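Single-stranded-DNA-specific exonuclease RecJ (Thermus thermophilus, PDB 2ZXR) degrades single-stranded DNA exonucleolytically in the 5' to 3' direction, needs divalent metal ions for activity, and has no detectable activity on single-stranded RNA. Local coordinates at residues A23-G28 against L33-R38; G28-L33 against V630-L635; R552-E557 against L569-K574; E602-R607 against F636-R641. One frame throughout, in Å; residues are numbered along the deposited sequence.

How the interactions relate
Interactions 1 and 2 share G28 and L33 and both use helix 29-37; they meet where V27 CG2 lies 3.8 Å from A32 N, with their centres about 12 Å apart. Helix 624-639 connects interactions 2 and 4: its residues 630-635 serve interaction 2, its end serves interaction 4, and those two centres are about 17 Å apart. Interaction 4 in turn reaches interaction 3 through a 2.6 Å salt bridge from R552 NH1 to E602 OE1. Interactions 1 and 3 mark the extremes, with centres about 44 Å apart and nearest atoms about 31 Å apart. All four lie away from the magnesium site of D84, D136, H160, H161 and D221.

Interaction 1: A23-G28 against L33-R38; sequences AALEVG and LAYWHR
Y35, L25 and V27 make this contact, a three-residue apolar cluster in which the tyrosine ring is met by two aliphatic side chains. Of the 142 Å² buried between the segments, Y35 contributes 63 Å², L25 40 Å² and V27 26 Å². The leucine comes over one face of the ring: its CD1 is 3.9 Å from the ring centroid and 30° off the ring normal, which meets the definition of a CH-pi contact. The methyl is displaced from the ring centre toward the CG-CD2 bond, since L25 CD1 is 3.5 Å from both CG and CD2 of Y35. V27 approaches differently, at the rim near the ring plane, with its CG2 4.1 Å from Y35 CE2. CD2 and CE2 of Y35 are therefore flanked by leucine over the face and by valine at the edge. For Y35, CG stands anti to the carbonyl carbon (chi1 -65°), which carries the ring out from helix 29-37 to these two residues.

The fold element is two successive helices joined by a short turn. After helix 15-25, E26 is the first residue to leave helical geometry, with positive phi, and G28 takes the N-cap position of helix 29-37. V21 of the first helix and L449 also touch the ring, and the hydroxyl of Y35 is hydrogen-bonded to the carbonyl oxygen of E446. The contact thus rests on dispersion and CH-pi attraction, by which the ring of helix 29-37 meets the end of helix 15-25 and the turn after it, while its one polar atom is satisfied elsewhere by a backbone carbonyl.

Interaction 2: G28-L33 against V630-L635; sequences GPEAAL and VHRRLL
A long, water-assisted ion pair between E30 and R632 joins the first turn of helix 29-37 to helix 624-639, nearly 600 residues further along the chain. The direct distance, 3.8 Å from E30 OE2 to R632 NH2, is too great for a tight salt bridge. Water 1 spans the interval: it donates to E30 OE2 at 2.7 Å and accepts a weak hydrogen bond from R632 NH2 at 2.8 Å. The carboxylate oxygen approaches the edge of the guanidinium, close to its plane, and the two flat groups are nearly coplanar, 22° apart. A bend in the glutamate chain at chi2 (78°) brings its carboxylate nearer to the opposite helix.

In the fold this is a helix-to-helix contact between the N-terminal part of the chain and the RecJ C-terminal domain. Only 71 Å² is buried between the two segments; beside them L629 of helix 624-639 touches P29, E30 and L33. Further charges gather here: R633 forms a salt bridge with D432, while E30 and R632 have long, weak ion pairs with R625 and D432 respectively. The carboxylate of E30, one residue past the start of its helix, may also gain from the helix dipole.

Interaction 3: R552-E557 against L569-K574; sequences RARLGE and LDYAWK
Two helices packed beside the parallel sheet of the RecJ C-terminal domain meet here at the surface, 546-554 and 566-573, the latter forming the beta-alpha-beta crossover from strand 558-560 to the neighbouring strand 578-579. Their direct link is one weak hydrogen bond: R554 NH1 donates to Y571 OH at 3.3 Å, with an N-H...O angle of only 128°. The hydroxyl lies at the edge of the guanidinium, near its plane, whereas the phenol ring is turned 76° from that plane, so the two flat groups do not stack. With chi1 at 175°, Y571 extends its ring from the helix across to the arginine, which folds at chi3 to present NH1.

Behind R554 the helix ends in a Schellman motif. E557 N donates to R552 O at 3.1 Å and G556 N to A553 O at 3.2 Å, with G556 in positive phi. The same turn is clasped by side chains: R552 grips E557 side-on, NE to OE1 and NH1 to OE2, both at 2.7 Å. R552 NH1 also forms a salt bridge with E602.

Only 57 Å² is buried between the segments, and both touching residues are exposed. A long, bent bond of this kind should add little stability, and solvent probably competes for both groups; the short bidentate salt bridge is, judged by its lengths and angles, probably the stronger interaction.

Interaction 4: E602-R607 against F636-R641; sequences EVALGR and FAYERR
One well-formed hydrogen bond crosses from L605 to Y638: L605 N donates to the tyrosine hydroxyl at 3.0 Å with an N-H...O angle of 162°. The same hydroxyl makes a weak hydrogen bond to the carbonyl oxygen of L544, so it accepts from one backbone and donates to another.

The apolar part of the contact is made by L605. Its CD1 lies over one ring face, 3.8 Å from the centroid of the Y638 ring and 17° off its normal, a CH-pi contact. The two side chains run past each other in opposite directions: L605 CB is 4.0 Å from Y638 CZ, whereas L605 CD1 is 3.7 Å from Y638 CG. The tyrosine ring swings away from its backbone nitrogen (chi1 179°), out from helix 624-639 to the chain leaving strand 601-603.

Main-chain atoms also press on the tyrosine. V603 O sits at the ring edge, in plane, 3.4 Å from Y638 CE2, and A604 CA touches the hydroxyl, 3.3 Å from Y638 OH. Over the face opposite L605 lies R641 NH2, 3.3 Å above the ring plane and displaced to the rim; R641 itself, in positive phi, completes a Schellman motif at the helix end.

The site is where the parallel sheet of the C-terminal domain meets its long helix, with F646 of helix 643-655 also touching V603 and Y638. Y638 provides 109 Å² of the 207 Å² buried. Its ring has mixed surroundings, leucine on one face, a guanidinium nitrogen on the other and a carbonyl oxygen at the edge, while main-chain partners from two separate parts of the domain satisfy the buried hydroxyl.

Interaction 1: A23-G28 against L33-R38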
loop_
_atom_site.group_PDB
_atom_site.type_symbol
_atom_site.label_atom_id
_atom_site.label_comp_id
_atom_site.label_asym_id
_atom_site.label_seq_id
_atom_site.Cartn_x
_atom_site.Cartn_y
_atom_site.Cartn_z
ATOM N N ALA A 23 -3.583 23.028 -8.444
ATOM C CA ALA A 23 -4.088 23.696 -9.636
ATOM C C ALA A 23 -4.171 22.766 -10.830
ATOM O O ALA A 23 -5.182 22.721 -11.517
ATOM C CB ALA A 23 -3.208 24.896 -9.982
ATOM N N ALA A 24 -3.101 22.018 -11.063
ATOM C CA ALA A 24 -3.020 21.118 -12.204
ATOM C C ALA A 24 -3.862 19.858 -12.100
ATOM O O ALA A 24 -4.035 19.155 -13.094
ATOM C CB ALA A 24 -1.554 20.755 -12.474
ATOM N N LEU A 25 -4.366 19.546 -10.910
ATOM C CA LEU A 25 -5.209 18.368 -10.761
ATOM C C LEU A 25 -6.594 18.780 -10.290
ATOM O O LEU A 25 -7.493 17.946 -10.170
ATOM C CB LEU A 25 -4.611 17.381 -9.768
ATOM C CG LEU A 25 -3.246 16.784 -10.098
ATOM C CD1 LEU A 25 -2.959 15.691 -9.075
ATOM C CD2 LEU A 25 -3.224 16.217 -11.507
ATOM N N GLU A 26 -6.760 20.072 -10.020
ATOM C CA GLU A 26 -8.033 20.604 -9.565
ATOM C C GLU A 26 -8.540 19.928 -8.280
ATOM O O GLU A 26 -9.653 19.411 -8.245
ATOM C CB GLU A 26 -9.071 20.458 -10.679
ATOM C CG GLU A 26 -8.557 20.951 -12.041
ATOM C CD GLU A 26 -9.610 20.879 -13.148
ATOM O OE1 GLU A 26 -10.626 21.615 -13.070
ATOM O OE2 GLU A 26 -9.419 20.084 -14.095
ATOM N N VAL A 27 -7.720 19.940 -7.229
ATOM C CA VAL A 27 -8.110 19.335 -5.957
ATOM C C VAL A 27 -7.652 20.165 -4.766
ATOM O O VAL A 27 -6.764 21.007 -4.883
ATOM C CB VAL A 27 -7.509 17.893 -5.800
ATOM C CG1 VAL A 27 -8.021 16.974 -6.918
ATOM C CG2 VAL A 27 -5.974 17.955 -5.827
ATOM N N GLY A 28 -8.274 19.927 -3.619
ATOM C CA GLY A 28 -7.883 20.615 -2.407
ATOM C C GLY A 28 -6.501 20.198 -1.913
ATOM O O GLY A 28 -5.850 19.333 -2.514
ATOM N N LEU A 33 -1.626 16.666 -1.367
ATOM C CA LEU A 33 -0.512 16.191 -0.557
ATOM C C LEU A 33 -0.192 14.749 -0.988
ATOM O O LEU A 33 0.976 14.386 -1.204
ATOM C CB LEU A 33 -0.919 16.208 0.918
ATOM C CG LEU A 33 -0.175 17.120 1.888
ATOM C CD1 LEU A 33 -1.014 17.332 3.159
ATOM C CD2 LEU A 33 1.155 16.485 2.228
ATOM N N ALA A 34 -1.240 13.936 -1.105
ATOM C CA ALA A 34 -1.107 12.530 -1.515
ATOM C C ALA A 34 -0.507 12.432 -2.925
ATOM O O ALA A 34 0.477 11.708 -3.156
ATOM C CB ALA A 34 -2.470 11.844 -1.468
ATOM N N TYR A 35 -1.083 13.170 -3.871
ATOM C CA TYR A 35 -0.550 13.149 -5.228
ATOM C C TYR A 35 0.918 13.582 -5.247
ATOM O O TYR A 35 1.749 12.923 -5.893
ATOM C CB TYR A 35 -1.372 14.049 -6.149
ATOM C CG TYR A 35 -2.783 13.568 -6.328
ATOM C CD1 TYR A 35 -3.044 12.295 -6.829
ATOM C CD2 TYR A 35 -3.861 14.368 -5.969
ATOM C CE1 TYR A 35 -4.352 11.838 -6.958
ATOM C CE2 TYR A 35 -5.156 13.923 -6.084
ATOM C CZ TYR A 35 -5.405 12.661 -6.577
ATOM O OH TYR A 35 -6.698 12.212 -6.671
ATOM N N TRP A 36 1.253 14.663 -4.531
ATOM C CA TRP A 36 2.644 15.115 -4.520
ATOM C C TRP A 36 3.581 13.997 -4.056
ATOM O O TRP A 36 4.632 13.762 -4.663
ATOM C CB TRP A 36 2.832 16.334 -3.620
ATOM C CG TRP A 36 4.230 16.912 -3.700
ATOM C CD1 TRP A 36 4.712 17.782 -4.650
ATOM C CD2 TRP A 36 5.319 16.657 -2.806
ATOM N NE1 TRP A 36 6.031 18.082 -4.394
ATOM C CE2 TRP A 36 6.430 17.408 -3.272
ATOM C CE3 TRP A 36 5.468 15.874 -1.656
ATOM C CZ2 TRP A 36 7.675 17.393 -2.620
ATOM C CZ3 TRP A 36 6.709 15.859 -1.007
ATOM C CH2 TRP A 36 7.795 16.616 -1.496
ATOM N N HIS A 37 3.194 13.301 -2.994
ATOM C CA HIS A 37 3.991 12.204 -2.463
ATOM C C HIS A 37 4.103 10.995 -3.390
ATOM O O HIS A 37 5.131 10.329 -3.399
ATOM C CB HIS A 37 3.426 11.733 -1.118
ATOM C CG HIS A 37 3.838 12.588 0.042
ATOM N ND1 HIS A 37 5.162 12.839 0.348
ATOM C CD2 HIS A 37 3.106 13.261 0.962
ATOM C CE1 HIS A 37 5.225 13.633 1.403
ATOM N NE2 HIS A 37 3.992 13.903 1.795
ATOM N N ARG A 38 3.045 10.708 -4.146
ATOM C CA ARG A 38 3.017 9.559 -5.039
ATOM C C ARG A 38 3.585 9.936 -6.382
ATOM O O ARG A 38 3.556 9.138 -7.310
ATOM C CB ARG A 38 1.580 9.059 -5.255
ATOM C CG ARG A 38 0.706 8.956 -4.017
ATOM C CD ARG A 38 0.829 7.617 -3.341
ATOM N NE ARG A 38 0.223 7.603 -2.012
ATOM C CZ ARG A 38 -0.949 7.053 -1.711
ATOM N NH1 ARG A 38 -1.674 6.461 -2.651
ATOM N NH2 ARG A 38 -1.375 7.068 -0.453
#

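Interaction 2: G28-L33 against V630-L635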
loop_
_atom_site.group_PDB
_atom_site.type_symbol
_atom_site.label_atom_id
_atom_site.label_comp_id
_atom_site.label_asym_id
_atom_site.label_seq_id
_atom_site.Cartn_x
_atom_site.Cartn_y
_atom_site.Cartn_z
ATOM N N GLY A 28 -8.274 19.927 -3.619
ATOM C CA GLY A 28 -7.883 20.615 -2.407
ATOM C C GLY A 28 -6.501 20.198 -1.913
ATOM O O GLY A 28 -5.850 19.333 -2.514
ATOM N N PRO A 29 -6.023 20.793 -0.803
ATOM C CA PRO A 29 -4.707 20.508 -0.209
ATOM C C PRO A 29 -4.438 19.071 0.303
ATOM O O PRO A 29 -3.335 18.583 0.178
ATOM C CB PRO A 29 -4.587 21.568 0.896
ATOM C CG PRO A 29 -6.021 21.769 1.339
ATOM C CD PRO A 29 -6.790 21.756 0.012
ATOM N N GLU A 30 -5.433 18.391 0.854
ATOM C CA GLU A 30 -5.227 17.024 1.346
ATOM C C GLU A 30 -4.855 16.061 0.244
ATOM O O GLU A 30 -3.807 15.407 0.290
ATOM C CB GLU A 30 -6.487 16.504 2.037
ATOM C CG GLU A 30 -6.893 17.294 3.260
ATOM C CD GLU A 30 -7.590 18.580 2.893
ATOM O OE1 GLU A 30 -8.061 18.694 1.729
ATOM O OE2 GLU A 30 -7.670 19.465 3.769
ATOM N N ALA A 31 -5.723 15.966 -0.752
ATOM C CA ALA A 31 -5.487 15.086 -1.880
ATOM C C ALA A 31 -4.202 15.485 -2.612
ATOM O O ALA A 31 -3.415 14.625 -3.028
ATOM C CB ALA A 31 -6.687 15.131 -2.825
ATOM N N ALA A 32 -3.972 16.789 -2.767
ATOM C CA ALA A 32 -2.754 17.240 -3.446
ATOM C C ALA A 32 -1.521 16.760 -2.685
ATOM O O ALA A 32 -0.491 16.492 -3.280
ATOM C CB ALA A 32 -2.734 18.762 -3.573
ATOM N N LEU A 33 -1.626 16.666 -1.367
ATOM C CA LEU A 33 -0.512 16.191 -0.557
ATOM C C LEU A 33 -0.192 14.749 -0.988
ATOM O O LEU A 33 0.976 14.386 -1.204
ATOM C CB LEU A 33 -0.919 16.208 0.918
ATOM C CG LEU A 33 -0.175 17.120 1.888
ATOM C CD1 LEU A 33 -1.014 17.332 3.159
ATOM C CD2 LEU A 33 1.155 16.485 2.228
ATOM N N VAL A 630 -2.981 24.185 7.301
ATOM C CA VAL A 630 -1.826 24.667 8.055
ATOM C C VAL A 630 -2.229 25.059 9.485
ATOM O O VAL A 630 -1.532 24.719 10.450
ATOM C CB VAL A 630 -1.157 25.857 7.319
ATOM C CG1 VAL A 630 0.016 26.398 8.146
ATOM C CG2 VAL A 630 -0.673 25.397 5.953
ATOM N N HIS A 631 -3.363 25.737 9.620
ATOM C CA HIS A 631 -3.877 26.130 10.940
ATOM C C HIS A 631 -4.146 24.935 11.837
ATOM O O HIS A 631 -3.711 24.903 12.990
ATOM C CB HIS A 631 -5.153 26.971 10.792
ATOM C CG HIS A 631 -4.889 28.351 10.261
ATOM N ND1 HIS A 631 -5.890 29.265 10.013
ATOM C CD2 HIS A 631 -3.725 28.979 9.960
ATOM C CE1 HIS A 631 -5.354 30.399 9.587
ATOM N NE2 HIS A 631 -4.044 30.251 9.545
ATOM N N ARG A 632 -4.862 23.945 11.316
ATOM C CA ARG A 632 -5.168 22.746 12.088
ATOM C C ARG A 632 -3.857 22.041 12.487
ATOM O O ARG A 632 -3.736 21.493 13.595
ATOM C CB ARG A 632 -6.065 21.827 11.243
ATOM C CG ARG A 632 -6.235 20.402 11.732
ATOM C CD ARG A 632 -6.356 19.469 10.506
ATOM N NE ARG A 632 -7.179 20.110 9.500
ATOM C CZ ARG A 632 -7.159 19.848 8.200
ATOM N NH1 ARG A 632 -6.357 18.923 7.699
ATOM N NH2 ARG A 632 -7.913 20.573 7.392
ATOM N N ARG A 633 -2.880 22.035 11.582
ATOM C CA ARG A 633 -1.573 21.435 11.894
ATOM C C ARG A 633 -0.916 22.198 13.042
ATOM O O ARG A 633 -0.444 21.594 14.001
ATOM C CB ARG A 633 -0.615 21.502 10.707
ATOM C CG ARG A 633 -0.471 20.221 9.934
ATOM C CD ARG A 633 -0.006 19.079 10.803
ATOM N NE ARG A 633 1.170 18.470 10.207
ATOM C CZ ARG A 633 1.187 17.852 9.033
ATOM N NH1 ARG A 633 0.087 17.745 8.306
ATOM N NH2 ARG A 633 2.320 17.339 8.602
ATOM N N LEU A 634 -0.889 23.525 12.933
ATOM C CA LEU A 634 -0.272 24.362 13.972
ATOM C C LEU A 634 -0.873 24.086 15.329
ATOM O O LEU A 634 -0.158 23.827 16.297
ATOM C CB LEU A 634 -0.430 25.858 13.649
ATOM C CG LEU A 634 0.594 26.525 12.735
ATOM C CD1 LEU A 634 0.204 27.988 12.500
ATOM C CD2 LEU A 634 1.976 26.450 13.376
ATOM N N LEU A 635 -2.201 24.152 15.398
ATOM C CA LEU A 635 -2.911 23.892 16.644
ATOM C C LEU A 635 -2.647 22.503 17.156
ATOM O O LEU A 635 -2.476 22.317 18.358
ATOM C CB LEU A 635 -4.427 24.050 16.466
ATOM C CG LEU A 635 -5.048 25.442 16.547
ATOM C CD1 LEU A 635 -4.747 26.080 17.917
ATOM C CD2 LEU A 635 -4.490 26.281 15.446
HETATM O O HOH W 1 -8.060 21.876 4.877
#

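Interaction 3: R552-E557 against L569-K574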
loop_
_atom_site.group_PDB
_atom_site.type_symbol
_atom_site.label_atom_id
_atom_site.label_comp_id
_atom_site.label_asym_id
_atom_site.label_seq_id
_atom_site.Cartn_x
_atom_site.Cartn_y
_atom_site.Cartn_z
ATOM N N ARG A 552 6.430 33.200 33.055
ATOM C CA ARG A 552 7.796 33.627 32.776
ATOM C C ARG A 552 7.858 35.069 32.297
ATOM O O ARG A 552 8.802 35.797 32.608
ATOM C CB ARG A 552 8.442 32.670 31.774
ATOM C CG ARG A 552 8.755 31.321 32.413
ATOM C CD ARG A 552 9.016 30.174 31.407
ATOM N NE ARG A 552 10.073 30.460 30.446
ATOM C CZ ARG A 552 10.565 29.582 29.568
ATOM N NH1 ARG A 552 11.529 29.959 28.724
ATOM N NH2 ARG A 552 10.122 28.322 29.535
ATOM N N ALA A 553 6.845 35.500 31.560
ATOM C CA ALA A 553 6.823 36.860 31.067
ATOM C C ALA A 553 6.608 37.842 32.225
ATOM O O ALA A 553 7.114 38.949 32.202
ATOM C CB ALA A 553 5.710 37.025 30.034
ATOM N N ARG A 554 5.838 37.439 33.225
ATOM C CA ARG A 554 5.586 38.318 34.351
ATOM C C ARG A 554 6.815 38.418 35.231
ATOM O O ARG A 554 7.000 39.409 35.935
ATOM C CB ARG A 554 4.368 37.829 35.137
ATOM C CG ARG A 554 3.076 38.134 34.388
ATOM C CD ARG A 554 1.835 37.881 35.206
ATOM N NE ARG A 554 1.616 36.461 35.419
ATOM C CZ ARG A 554 0.598 35.774 34.901
ATOM N NH1 ARG A 554 -0.300 36.384 34.135
ATOM N NH2 ARG A 554 0.480 34.474 35.156
ATOM N N LEU A 555 7.655 37.388 35.156
ATOM C CA LEU A 555 8.900 37.300 35.896
ATOM C C LEU A 555 9.988 38.134 35.202
ATOM O O LEU A 555 11.085 38.306 35.740
ATOM C CB LEU A 555 9.329 35.825 35.998
ATOM C CG LEU A 555 9.134 35.019 37.298
ATOM C CD1 LEU A 555 7.973 35.536 38.110
ATOM C CD2 LEU A 555 8.933 33.568 36.957
ATOM N N GLY A 556 9.699 38.640 34.005
ATOM C CA GLY A 556 10.680 39.459 33.309
ATOM C C GLY A 556 11.458 38.852 32.148
ATOM O O GLY A 556 12.396 39.468 31.654
ATOM N N GLU A 557 11.086 37.658 31.698
ATOM C CA GLU A 557 11.777 37.032 30.578
ATOM C C GLU A 557 11.577 37.873 29.307
ATOM O O GLU A 557 10.485 38.374 29.049
ATOM C CB GLU A 557 11.247 35.604 30.357
ATOM C CG GLU A 557 12.046 34.783 29.334
ATOM C CD GLU A 557 11.755 33.275 29.396
ATOM O OE1 GLU A 557 11.443 32.752 30.496
ATOM O OE2 GLU A 557 11.862 32.605 28.346
ATOM N N LEU A 569 -0.861 42.731 23.335
ATOM C CA LEU A 569 0.202 43.716 23.370
ATOM C C LEU A 569 -0.092 44.711 24.486
ATOM O O LEU A 569 0.746 44.953 25.359
ATOM C CB LEU A 569 0.287 44.446 22.037
ATOM C CG LEU A 569 1.512 45.338 21.893
ATOM C CD1 LEU A 569 2.762 44.524 22.160
ATOM C CD2 LEU A 569 1.547 45.932 20.500
ATOM N N ASP A 570 -1.293 45.282 24.454
ATOM C CA ASP A 570 -1.706 46.237 25.475
ATOM C C ASP A 570 -1.514 45.623 26.857
ATOM O O ASP A 570 -0.912 46.244 27.735
ATOM C CB ASP A 570 -3.176 46.630 25.286
ATOM C CG ASP A 570 -3.712 47.464 26.445
ATOM O OD1 ASP A 570 -4.264 46.883 27.414
ATOM O OD2 ASP A 570 -3.563 48.705 26.385
ATOM N N TYR A 571 -2.031 44.409 27.035
ATOM C CA TYR A 571 -1.917 43.682 28.294
ATOM C C TYR A 571 -0.453 43.574 28.705
ATOM O O TYR A 571 -0.097 43.854 29.852
ATOM C CB TYR A 571 -2.494 42.281 28.137
ATOM C CG TYR A 571 -2.317 41.391 29.345
ATOM C CD1 TYR A 571 -3.251 41.388 30.385
ATOM C CD2 TYR A 571 -1.219 40.540 29.445
ATOM C CE1 TYR A 571 -3.095 40.554 31.496
ATOM C CE2 TYR A 571 -1.050 39.705 30.546
ATOM C CZ TYR A 571 -1.988 39.714 31.569
ATOM O OH TYR A 571 -1.810 38.879 32.656
ATOM N N ALA A 572 0.388 43.156 27.758
ATOM C CA ALA A 572 1.820 43.015 28.003
ATOM C C ALA A 572 2.393 44.346 28.498
ATOM O O ALA A 572 3.030 44.396 29.549
ATOM C CB ALA A 572 2.535 42.568 26.723
ATOM N N TRP A 573 2.166 45.412 27.725
ATOM C CA TRP A 573 2.632 46.756 28.077
ATOM C C TRP A 573 2.059 47.119 29.448
ATOM O O TRP A 573 2.787 47.485 30.377
ATOM C CB TRP A 573 2.137 47.788 27.053
ATOM C CG TRP A 573 2.966 47.921 25.792
ATOM C CD1 TRP A 573 4.333 47.871 25.695
ATOM C CD2 TRP A 573 2.488 48.259 24.475
ATOM N NE1 TRP A 573 4.733 48.164 24.409
ATOM C CE2 TRP A 573 3.623 48.406 23.640
ATOM C CE3 TRP A 573 1.212 48.457 23.924
ATOM C CZ2 TRP A 573 3.523 48.741 22.278
ATOM C CZ3 TRP A 573 1.113 48.792 22.569
ATOM C CH2 TRP A 573 2.265 48.930 21.764
ATOM N N LYS A 574 0.739 46.999 29.540
ATOM C CA LYS A 574 -0.044 47.281 30.740
ATOM C C LYS A 574 0.205 46.214 31.807
ATOM O O LYS A 574 -0.731 45.785 32.480
ATOM C CB LYS A 574 -1.532 47.281 30.361
ATOM C CG LYS A 574 -2.489 47.854 31.379
ATOM C CD LYS A 574 -2.908 49.260 30.988
ATOM C CE LYS A 574 -1.702 50.179 30.870
ATOM N NZ LYS A 574 -2.105 51.598 30.681
#

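Interaction 4: E602-R607 against F636-R641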
loop_
_atom_site.group_PDB
_atom_site.type_symbol
_atom_site.label_atom_id
_atom_site.label_comp_id
_atom_site.label_asym_id
_atom_site.label_seq_id
_atom_site.Cartn_x
_atom_site.Cartn_y
_atom_site.Cartn_z
ATOM N N GLU A 602 10.795 29.417 22.270
ATOM C CA GLU A 602 9.681 28.723 22.906
ATOM C C GLU A 602 8.471 29.541 22.525
ATOM O O GLU A 602 8.479 30.775 22.629
ATOM C CB GLU A 602 9.874 28.670 24.413
ATOM C CG GLU A 602 11.034 27.781 24.763
ATOM C CD GLU A 602 11.189 27.625 26.242
ATOM O OE1 GLU A 602 12.115 28.252 26.793
ATOM O OE2 GLU A 602 10.384 26.893 26.855
ATOM N N VAL A 603 7.442 28.851 22.050
ATOM C CA VAL A 603 6.274 29.542 21.577
ATOM C C VAL A 603 5.000 29.131 22.255
ATOM O O VAL A 603 4.713 27.949 22.422
ATOM C CB VAL A 603 6.128 29.340 20.055
ATOM C CG1 VAL A 603 4.937 30.120 19.522
ATOM C CG2 VAL A 603 7.427 29.742 19.367
ATOM N N ALA A 604 4.241 30.133 22.662
ATOM C CA ALA A 604 2.961 29.911 23.297
ATOM C C ALA A 604 1.964 30.682 22.431
ATOM O O ALA A 604 2.338 31.609 21.709
ATOM C CB ALA A 604 2.973 30.465 24.725
ATOM N N LEU A 605 0.704 30.282 22.477
ATOM C CA LEU A 605 -0.311 30.978 21.703
ATOM C C LEU A 605 -1.262 31.530 22.725
ATOM O O LEU A 605 -1.396 32.745 22.911
ATOM C CB LEU A 605 -1.066 30.006 20.811
ATOM C CG LEU A 605 -0.244 29.311 19.737
ATOM C CD1 LEU A 605 -1.122 28.240 19.085
ATOM C CD2 LEU A 605 0.273 30.344 18.734
ATOM N N GLY A 606 -1.899 30.593 23.401
ATOM C CA GLY A 606 -2.851 30.938 24.419
ATOM C C GLY A 606 -3.906 29.881 24.668
ATOM O O GLY A 606 -3.741 28.694 24.349
ATOM N N ARG A 607 -4.991 30.350 25.273
ATOM C CA ARG A 607 -6.141 29.540 25.633
ATOM C C ARG A 607 -7.343 30.441 25.332
ATOM O O ARG A 607 -8.439 29.965 24.998
ATOM C CB ARG A 607 -6.068 29.183 27.127
ATOM C CG ARG A 607 -7.106 28.178 27.613
ATOM C CD ARG A 607 -7.104 26.916 26.760
ATOM N NE ARG A 607 -7.814 27.127 25.500
ATOM C CZ ARG A 607 -7.980 26.192 24.568
ATOM N NH1 ARG A 607 -7.482 24.973 24.747
ATOM N NH2 ARG A 607 -8.659 26.474 23.461
ATOM N N PHE A 636 -2.648 21.514 16.254
ATOM C CA PHE A 636 -2.417 20.129 16.672
ATOM C C PHE A 636 -1.018 19.967 17.244
ATOM O O PHE A 636 -0.864 19.423 18.329
ATOM C CB PHE A 636 -2.592 19.139 15.502
ATOM C CG PHE A 636 -2.193 17.723 15.842
ATOM C CD1 PHE A 636 -3.027 16.907 16.615
ATOM C CD2 PHE A 636 -0.943 17.226 15.454
ATOM C CE1 PHE A 636 -2.620 15.621 17.002
ATOM C CE2 PHE A 636 -0.524 15.944 15.831
ATOM C CZ PHE A 636 -1.365 15.137 16.610
ATOM N N ALA A 637 0.000 20.428 16.507
ATOM C CA ALA A 637 1.378 20.315 16.980
ATOM C C ALA A 637 1.598 21.136 18.247
ATOM O O ALA A 637 2.412 20.759 19.093
ATOM C CB ALA A 637 2.379 20.753 15.895
ATOM N N TYR A 638 0.892 22.254 18.369
ATOM C CA TYR A 638 1.025 23.081 19.573
ATOM C C TYR A 638 0.518 22.297 20.781
ATOM O O TYR A 638 1.256 22.104 21.751
ATOM C CB TYR A 638 0.240 24.391 19.428
ATOM C CG TYR A 638 0.319 25.273 20.653
ATOM C CD1 TYR A 638 -0.788 25.446 21.483
ATOM C CD2 TYR A 638 1.506 25.940 20.983
ATOM C CE1 TYR A 638 -0.729 26.267 22.610
ATOM C CE2 TYR A 638 1.583 26.757 22.102
ATOM C CZ TYR A 638 0.457 26.923 22.920
ATOM O OH TYR A 638 0.518 27.752 24.034
ATOM N N GLU A 639 -0.732 21.832 20.714
ATOM C CA GLU A 639 -1.335 21.056 21.801
ATOM C C GLU A 639 -0.521 19.800 22.159
ATOM O O GLU A 639 -0.413 19.422 23.325
ATOM C CB GLU A 639 -2.782 20.653 21.441
ATOM C CG GLU A 639 -3.698 21.859 21.114
ATOM C CD GLU A 639 -5.152 21.483 20.736
ATOM O OE1 GLU A 639 -5.916 22.412 20.350
ATOM O OE2 GLU A 639 -5.529 20.280 20.827
ATOM N N ARG A 640 0.074 19.160 21.162
ATOM C CA ARG A 640 0.864 17.957 21.416
ATOM C C ARG A 640 2.317 18.280 21.784
ATOM O O ARG A 640 3.117 17.372 21.998
ATOM C CB ARG A 640 0.854 17.058 20.166
ATOM C CG ARG A 640 1.191 15.602 20.406
ATOM C CD ARG A 640 -0.061 14.719 20.371
ATOM N NE ARG A 640 -1.125 15.180 21.271
ATOM C CZ ARG A 640 -1.958 16.197 21.020
ATOM N NH1 ARG A 640 -1.870 16.882 19.882
ATOM N NH2 ARG A 640 -2.881 16.544 21.919
ATOM N N ARG A 641 2.669 19.561 21.841
ATOM C CA ARG A 641 4.049 19.946 22.155
ATOM C C ARG A 641 5.012 19.221 21.222
ATOM O O ARG A 641 6.005 18.662 21.658
ATOM C CB ARG A 641 4.404 19.589 23.608
ATOM C CG ARG A 641 4.161 20.692 24.624
ATOM C CD ARG A 641 2.706 20.832 24.951
ATOM N NE ARG A 641 2.175 22.132 24.549
ATOM C CZ ARG A 641 0.943 22.546 24.840
ATOM N NH1 ARG A 641 0.128 21.755 25.536
ATOM N NH2 ARG A 641 0.527 23.739 24.434
#